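Local coordinates for protein erythrocyte binding antigen 140 (Plasmodium falciparum, PDB 4GF2) that probably binds a receptor on the surface of the host erythrocyte during parasite invasion, through a region that carries two Duffy-binding domains, at residues Ala329-Phe332 with Thr333-Phe336; Asp530-Lys533 with Ser534-Glu537; Val540-Tyr543 with Thr544-Asn548. The protein carries 3 engineered substitutions. All blocks are in the same frame, centred on the assembly; numbering follows the deposited sequence.

Contact 1: Ala329-Phe332 with Thr333-Phe336. Engineered in segment 329-332: A329 (natural residue Thr).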
loop_
_atom_site.group_PDB
_atom_site.type_symbol
_atom_site.label_atom_id
_atom_site.label_comp_id
_atom_site.label_asym_id
_atom_site.label_seq_id
_atom_site.Cartn_x
_atom_site.Cartn_y
_atom_site.Cartn_z
ATOM N N ALA A 329 -37.147 1.665 -8.030
ATOM C CA ALA A 329 -37.898 1.919 -6.800
ATOM C C ALA A 329 -37.060 1.861 -5.520
ATOM O O ALA A 329 -37.586 1.584 -4.445
ATOM C CB ALA A 329 -39.061 0.944 -6.701
ATOM N N GLY A 330 -35.764 2.125 -5.630
ATOM C CA GLY A 330 -34.902 2.163 -4.460
ATOM C C GLY A 330 -35.027 3.481 -3.717
ATOM O O GLY A 330 -35.787 4.358 -4.126
ATOM N N THR A 331 -34.285 3.624 -2.622
ATOM C CA THR A 331 -34.299 4.863 -1.846
ATOM C C THR A 331 -33.704 6.012 -2.655
ATOM O O THR A 331 -34.008 7.178 -2.410
ATOM C CB THR A 331 -33.512 4.716 -0.529
ATOM O OG1 THR A 331 -32.240 4.115 -0.796
ATOM C CG2 THR A 331 -34.275 3.843 0.460
ATOM N N PHE A 332 -32.859 5.670 -3.623
ATOM C CA PHE A 332 -32.234 6.657 -4.496
ATOM C C PHE A 332 -33.260 7.390 -5.356
ATOM O O PHE A 332 -32.964 8.448 -5.908
ATOM C CB PHE A 332 -31.201 5.987 -5.400
ATOM C CG PHE A 332 -31.782 4.954 -6.320
ATOM C CD1 PHE A 332 -32.316 5.321 -7.543
ATOM C CD2 PHE A 332 -31.795 3.615 -5.964
ATOM C CE1 PHE A 332 -32.851 4.378 -8.392
ATOM C CE2 PHE A 332 -32.333 2.665 -6.809
ATOM C CZ PHE A 332 -32.859 3.047 -8.025
ATOM N N THR A 333 -34.463 6.837 -5.471
ATOM C CA THR A 333 -35.519 7.494 -6.230
ATOM C C THR A 333 -36.084 8.696 -5.473
ATOM O O THR A 333 -36.857 9.478 -6.027
ATOM C CB THR A 333 -36.672 6.527 -6.578
ATOM O OG1 THR A 333 -37.367 6.143 -5.384
ATOM C CG2 THR A 333 -36.139 5.291 -7.291
ATOM N N ASN A 334 -35.700 8.848 -4.210
ATOM C CA ASN A 334 -36.101 10.021 -3.444
ATOM C C ASN A 334 -35.434 11.280 -4.001
ATOM O O ASN A 334 -36.111 12.251 -4.339
ATOM C CB ASN A 334 -35.764 9.851 -1.960
ATOM C CG ASN A 334 -36.521 8.698 -1.310
ATOM O OD1 ASN A 334 -35.923 7.838 -0.662
ATOM N ND2 ASN A 334 -37.841 8.680 -1.478
ATOM N N LYS A 335 -34.108 11.254 -4.107
ATOM C CA LYS A 335 -33.364 12.388 -4.646
ATOM C C LYS A 335 -33.321 12.357 -6.175
ATOM O O LYS A 335 -33.289 13.402 -6.820
ATOM C CB LYS A 335 -31.936 12.407 -4.096
ATOM C CG LYS A 335 -31.124 13.623 -4.531
ATOM C CD LYS A 335 -29.622 13.382 -4.426
ATOM C CE LYS A 335 -29.029 13.945 -3.146
ATOM N NZ LYS A 335 -27.542 13.838 -3.140
ATOM N N PHE A 336 -33.317 11.157 -6.751
ATOM C CA PHE A 336 -33.215 11.009 -8.198
ATOM C C PHE A 336 -34.375 10.214 -8.786
ATOM O O PHE A 336 -34.174 9.111 -9.299
ATOM C CB PHE A 336 -31.909 10.308 -8.570
ATOM C CG PHE A 336 -30.677 11.014 -8.085
ATOM C CD1 PHE A 336 -30.195 12.130 -8.749
ATOM C CD2 PHE A 336 -29.991 10.552 -6.976
ATOM C CE1 PHE A 336 -29.055 12.777 -8.308
ATOM C CE2 PHE A 336 -28.851 11.192 -6.532
ATOM C CZ PHE A 336 -28.383 12.306 -7.198
#
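T333 folds back on G330 and gives it two hydrogen bonds, so that one carbonyl oxygen grips both the backbone and the hydroxyl of T333 and closes a tight turn. T333 OG1 reaches G330 O at 2.7 Å, almost in line with the C=O bond (172°). The backbone N of T333 comes to the same G330 O at 3.1 Å from well above the carbonyl plane. A chi1 of 68° tucks OG1 between the T333 backbone N and carbonyl carbon and brings the hydroxyl round to that oxygen. One residue on, N334 N donates to T331 O at 3.0 Å, again from above the plane. F336 N then meets F332 O at 2.9 Å, now spanning four residues and close to the carbonyl plane.

The two three-residue closures make consecutive type I turns, and the last bond adds a single alpha-like step; the whole is an irregular, helix-like coil. It sits in the loop between helix 308-314 and helix 343-346, within the span bracketed by the C328-C340 disulfide.

Packing is centred on the buried ring of F332. T333 CG2 makes a CH-pi contact over one face of this ring, 4.0 Å from its centroid and 29° off the normal, nearest to CE1. The two branches of T333 therefore divide their work: OG1 is tied to G330 O, and the CG2 methyl rests on the ring. The F332 side chain also touches N327, T339 and I412. T333 CG2 further approaches the CA of A329, an engineered residue (natural threonine), at 3.8 Å. F336 brings its ring edge toward F332 O, with CB at 3.4 Å from that oxygen; K335 CG lies over one face of the F336 ring, and I411 also touches this side chain.

Contact 2: Asp530-Lys533 with Ser534-Glu537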
loop_
_atom_site.group_PDB
_atom_site.type_symbol
_atom_site.label_atom_id
_atom_site.label_comp_id
_atom_site.label_asym_id
_atom_site.label_seq_id
_atom_site.Cartn_x
_atom_site.Cartn_y
_atom_site.Cartn_z
ATOM N N ASP A 530 -45.215 -4.299 -20.831
ATOM C CA ASP A 530 -45.820 -3.277 -19.986
ATOM C C ASP A 530 -44.829 -2.841 -18.910
ATOM O O ASP A 530 -44.736 -1.660 -18.580
ATOM C CB ASP A 530 -47.114 -3.786 -19.347
ATOM C CG ASP A 530 -48.231 -3.978 -20.361
ATOM O OD1 ASP A 530 -48.125 -3.431 -21.481
ATOM O OD2 ASP A 530 -49.219 -4.670 -20.037
ATOM N N LEU A 531 -44.081 -3.801 -18.375
ATOM C CA LEU A 531 -43.082 -3.501 -17.362
ATOM C C LEU A 531 -42.000 -2.601 -17.943
ATOM O O LEU A 531 -41.569 -1.641 -17.304
ATOM C CB LEU A 531 -42.460 -4.790 -16.820
ATOM C CG LEU A 531 -41.288 -4.599 -15.853
ATOM C CD1 LEU A 531 -41.721 -3.832 -14.612
ATOM C CD2 LEU A 531 -40.678 -5.942 -15.472
ATOM N N LYS A 532 -41.563 -2.911 -19.159
ATOM C CA LYS A 532 -40.510 -2.139 -19.802
ATOM C C LYS A 532 -41.033 -0.757 -20.173
ATOM O O LYS A 532 -40.284 0.220 -20.175
ATOM C CB LYS A 532 -39.986 -2.859 -21.048
ATOM C CG LYS A 532 -39.497 -4.287 -20.801
ATOM C CD LYS A 532 -38.386 -4.364 -19.759
ATOM C CE LYS A 532 -37.074 -3.796 -20.274
ATOM N NZ LYS A 532 -35.986 -3.921 -19.263
ATOM N N LYS A 533 -42.323 -0.680 -20.480
ATOM C CA LYS A 533 -42.949 0.587 -20.833
ATOM C C LYS A 533 -42.894 1.566 -19.666
ATOM O O LYS A 533 -42.598 2.745 -19.854
ATOM C CB LYS A 533 -44.402 0.369 -21.258
ATOM C CG LYS A 533 -45.131 1.652 -21.619
ATOM C CD LYS A 533 -46.578 1.387 -22.004
ATOM C CE LYS A 533 -47.343 2.683 -22.230
ATOM N NZ LYS A 533 -46.784 3.494 -23.349
ATOM N N SER A 534 -43.180 1.083 -18.462
ATOM C CA SER A 534 -43.112 1.939 -17.284
ATOM C C SER A 534 -41.674 2.378 -17.009
ATOM O O SER A 534 -41.430 3.535 -16.664
ATOM C CB SER A 534 -43.719 1.248 -16.057
ATOM O OG SER A 534 -43.125 -0.011 -15.804
ATOM N N GLU A 535 -40.726 1.462 -17.185
ATOM C CA GLU A 535 -39.317 1.777 -16.980
ATOM C C GLU A 535 -38.903 2.872 -17.951
ATOM O O GLU A 535 -38.228 3.834 -17.580
ATOM C CB GLU A 535 -38.452 0.540 -17.207
ATOM C CG GLU A 535 -38.681 -0.573 -16.207
ATOM C CD GLU A 535 -37.924 -1.836 -16.573
ATOM O OE1 GLU A 535 -37.252 -1.840 -17.625
ATOM O OE2 GLU A 535 -37.999 -2.823 -15.811
ATOM N N TYR A 536 -39.320 2.708 -19.201
ATOM C CA TYR A 536 -39.042 3.676 -20.250
ATOM C C TYR A 536 -39.593 5.048 -19.885
ATOM O O TYR A 536 -38.894 6.052 -19.988
ATOM C CB TYR A 536 -39.660 3.198 -21.564
ATOM C CG TYR A 536 -39.623 4.217 -22.677
ATOM C CD1 TYR A 536 -38.520 4.323 -23.514
ATOM C CD2 TYR A 536 -40.695 5.069 -22.899
ATOM C CE1 TYR A 536 -38.485 5.252 -24.538
ATOM C CE2 TYR A 536 -40.668 6.000 -23.920
ATOM C CZ TYR A 536 -39.562 6.086 -24.736
ATOM O OH TYR A 536 -39.531 7.013 -25.752
ATOM N N GLU A 537 -40.849 5.079 -19.450
ATOM C CA GLU A 537 -41.519 6.331 -19.116
ATOM C C GLU A 537 -40.813 7.062 -17.983
ATOM O O GLU A 537 -40.638 8.279 -18.035
ATOM C CB GLU A 537 -42.974 6.066 -18.733
ATOM C CG GLU A 537 -43.856 5.692 -19.911
ATOM C CD GLU A 537 -45.269 5.343 -19.490
ATOM O OE1 GLU A 537 -45.484 5.081 -18.288
ATOM O OE2 GLU A 537 -46.166 5.337 -20.360
#
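E535 reaches back along helix 518-548 to L531 and K532. Its CB lies 3.5 Å from K532 O, and CG passes over L531 O at 3.3 Å. From CG the chain runs extended and the carboxylate divides its contacts. OE1 takes a 2.9 Å hydrogen-bonded salt bridge from K532 NZ on its syn lone pair, while E535 OE2 rests against the aliphatic end of L531, 3.7 Å from L531 CG. K532 bends at chi2 (-58°) and chi3 (-71°), which curls its ammonium round to OE1. That oxygen also accepts from W486 NE1 of helix 478-508, and W326 touches both side chains.

L531 O is shared: S534 OG donates to it at 2.7 Å and E535 N at 3.2 Å, both from one face of the carbonyl. S534 OG also bonds a glycerol. K533 and E537 form a looser salt bridge, NZ to OE2 at 3.6 Å.

The ring of Y536 packs on F584 and on helix 563-570. With two donors on one carboxylate oxygen, the buried E535 probably stays ionised where this helix packs against helix 478-508, its charge balanced at least in part by K532, whose NZ also has a long, weak ion pair with D489.

Contact 3: Val540-Tyr543 with Thr544-Asn548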
loop_
_atom_site.group_PDB
_atom_site.type_symbol
_atom_site.label_atom_id
_atom_site.label_comp_id
_atom_site.label_asym_id
_atom_site.label_seq_id
_atom_site.Cartn_x
_atom_site.Cartn_y
_atom_site.Cartn_z
ATOM N N VAL A 540 -37.435 8.454 -19.338
ATOM C CA VAL A 540 -37.706 9.508 -20.303
ATOM C C VAL A 540 -38.074 10.793 -19.573
ATOM O O VAL A 540 -37.652 11.884 -19.959
ATOM C CB VAL A 540 -38.846 9.110 -21.257
ATOM C CG1 VAL A 540 -39.493 10.343 -21.876
ATOM C CG2 VAL A 540 -38.324 8.176 -22.336
ATOM N N ASP A 541 -38.859 10.655 -18.511
ATOM C CA ASP A 541 -39.321 11.807 -17.750
ATOM C C ASP A 541 -38.138 12.529 -17.123
ATOM O O ASP A 541 -38.064 13.756 -17.151
ATOM C CB ASP A 541 -40.304 11.364 -16.667
ATOM C CG ASP A 541 -40.999 12.530 -15.997
ATOM O OD1 ASP A 541 -41.404 13.475 -16.708
ATOM O OD2 ASP A 541 -41.144 12.502 -14.757
ATOM N N LYS A 542 -37.211 11.763 -16.558
ATOM C CA LYS A 542 -36.031 12.339 -15.925
ATOM C C LYS A 542 -35.128 12.984 -16.965
ATOM O O LYS A 542 -34.646 14.101 -16.775
ATOM C CB LYS A 542 -35.252 11.270 -15.154
ATOM C CG LYS A 542 -33.914 11.760 -14.617
ATOM C CD LYS A 542 -33.211 10.694 -13.796
ATOM C CE LYS A 542 -31.782 11.101 -13.468
ATOM N NZ LYS A 542 -31.714 12.337 -12.639
ATOM N N TYR A 543 -34.897 12.273 -18.062
ATOM C CA TYR A 543 -34.058 12.779 -19.136
ATOM C C TYR A 543 -34.593 14.122 -19.617
ATOM O O TYR A 543 -33.830 15.052 -19.868
ATOM C CB TYR A 543 -34.020 11.780 -20.292
ATOM C CG TYR A 543 -33.280 12.280 -21.511
ATOM C CD1 TYR A 543 -33.918 13.070 -22.461
ATOM C CD2 TYR A 543 -31.944 11.959 -21.717
ATOM C CE1 TYR A 543 -33.247 13.528 -23.578
ATOM C CE2 TYR A 543 -31.263 12.412 -22.831
ATOM C CZ TYR A 543 -31.921 13.196 -23.760
ATOM O OH TYR A 543 -31.249 13.650 -24.871
ATOM N N THR A 544 -35.913 14.216 -19.729
ATOM C CA THR A 544 -36.563 15.426 -20.220
ATOM C C THR A 544 -36.508 16.551 -19.191
ATOM O O THR A 544 -36.098 17.670 -19.502
ATOM C CB THR A 544 -38.034 15.157 -20.568
ATOM O OG1 THR A 544 -38.113 14.126 -21.558
ATOM C CG2 THR A 544 -38.697 16.418 -21.101
ATOM N N LYS A 545 -36.931 16.250 -17.968
ATOM C CA LYS A 545 -36.933 17.238 -16.897
ATOM C C LYS A 545 -35.524 17.746 -16.608
ATOM O O LYS A 545 -35.324 18.942 -16.397
ATOM C CB LYS A 545 -37.557 16.651 -15.629
ATOM C CG LYS A 545 -39.066 16.481 -15.718
ATOM C CD LYS A 545 -39.636 15.823 -14.473
ATOM C CE LYS A 545 -41.155 15.785 -14.519
ATOM N NZ LYS A 545 -41.735 14.955 -13.429
ATOM N N ASP A 546 -34.550 16.838 -16.600
ATOM C CA ASP A 546 -33.162 17.222 -16.363
ATOM C C ASP A 546 -32.642 18.072 -17.518
ATOM O O ASP A 546 -32.006 19.105 -17.301
ATOM C CB ASP A 546 -32.267 15.991 -16.176
ATOM C CG ASP A 546 -32.420 15.350 -14.803
ATOM O OD1 ASP A 546 -33.093 15.940 -13.931
ATOM O OD2 ASP A 546 -31.850 14.257 -14.590
ATOM N N LYS A 547 -32.913 17.636 -18.744
ATOM C CA LYS A 547 -32.481 18.374 -19.927
ATOM C C LYS A 547 -32.951 19.824 -19.860
ATOM O O LYS A 547 -32.187 20.746 -20.141
ATOM C CB LYS A 547 -33.011 17.714 -21.202
ATOM C CG LYS A 547 -32.558 18.405 -22.482
ATOM C CD LYS A 547 -33.158 17.760 -23.723
ATOM C CE LYS A 547 -34.661 17.990 -23.804
ATOM N NZ LYS A 547 -35.253 17.401 -25.038
ATOM N N ASN A 548 -34.211 20.021 -19.481
ATOM C CA ASN A 548 -34.781 21.363 -19.396
ATOM C C ASN A 548 -34.103 22.211 -18.326
ATOM O O ASN A 548 -34.074 23.438 -18.421
ATOM C CB ASN A 548 -36.285 21.287 -19.126
ATOM C CG ASN A 548 -37.055 20.686 -20.286
ATOM O OD1 ASN A 548 -36.669 20.833 -21.446
ATOM N ND2 ASN A 548 -38.151 20.002 -19.977
#
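K542 and D546 form the shorter of two salt bridges here, NZ to OD2 at 2.7 Å on the syn lone pair of that oxygen. The K542 chain is straight to CE and bends at chi4 (62°), which turns NZ onto the carboxylate; its CG also lies 3.2 Å from D546 OD2. D541 and K545 pair likewise: K545, extended beyond CG, brings NZ to D541 OD2 at 2.9 Å, on the syn side and 16° out of the carboxylate plane. Both are i to i+4 pairs, one turn of helix 518-548 apart.

V540 O takes two donors from T544, OG1 at 2.8 Å and N at 2.9 Å, arriving from opposite faces of the carbonyl. The hydroxyl thereby doubles the helical bond.

Further out, K547 CD meets the Y543 ring obliquely, 4.2 Å from CE1. Y543 is buried against F479, L480 and the ring of Y566, and its OH bonds K561 O. K542 also forms a cation-pi pair with F479. Two neighbouring lysine-aspartate pairs of opposite order would thus leave little net charge on this part of the helix.

Overall arrangement
Contact 1 is a surface turn in the loop between helices 308-314 and 343-346, whereas contacts 2 and 3 are partly buried turns of one helix, 518-548, separated by only two residues along the chain. The three centres lie about 16 to 17 Å from one another. Contact 1 relies on backbone and hydroxyl bonds with aromatic packing; contacts 2 and 3 add salt bridges between oppositely charged side chains. Contact 1 touches contact 3, where F336 CD1 packs 4.2 Å from K542 NZ, and T339 borders both F332 and K542. It does not touch contact 2, although E535 there packs on C328, next to A329. Helix 478-508 flanks both helical contacts.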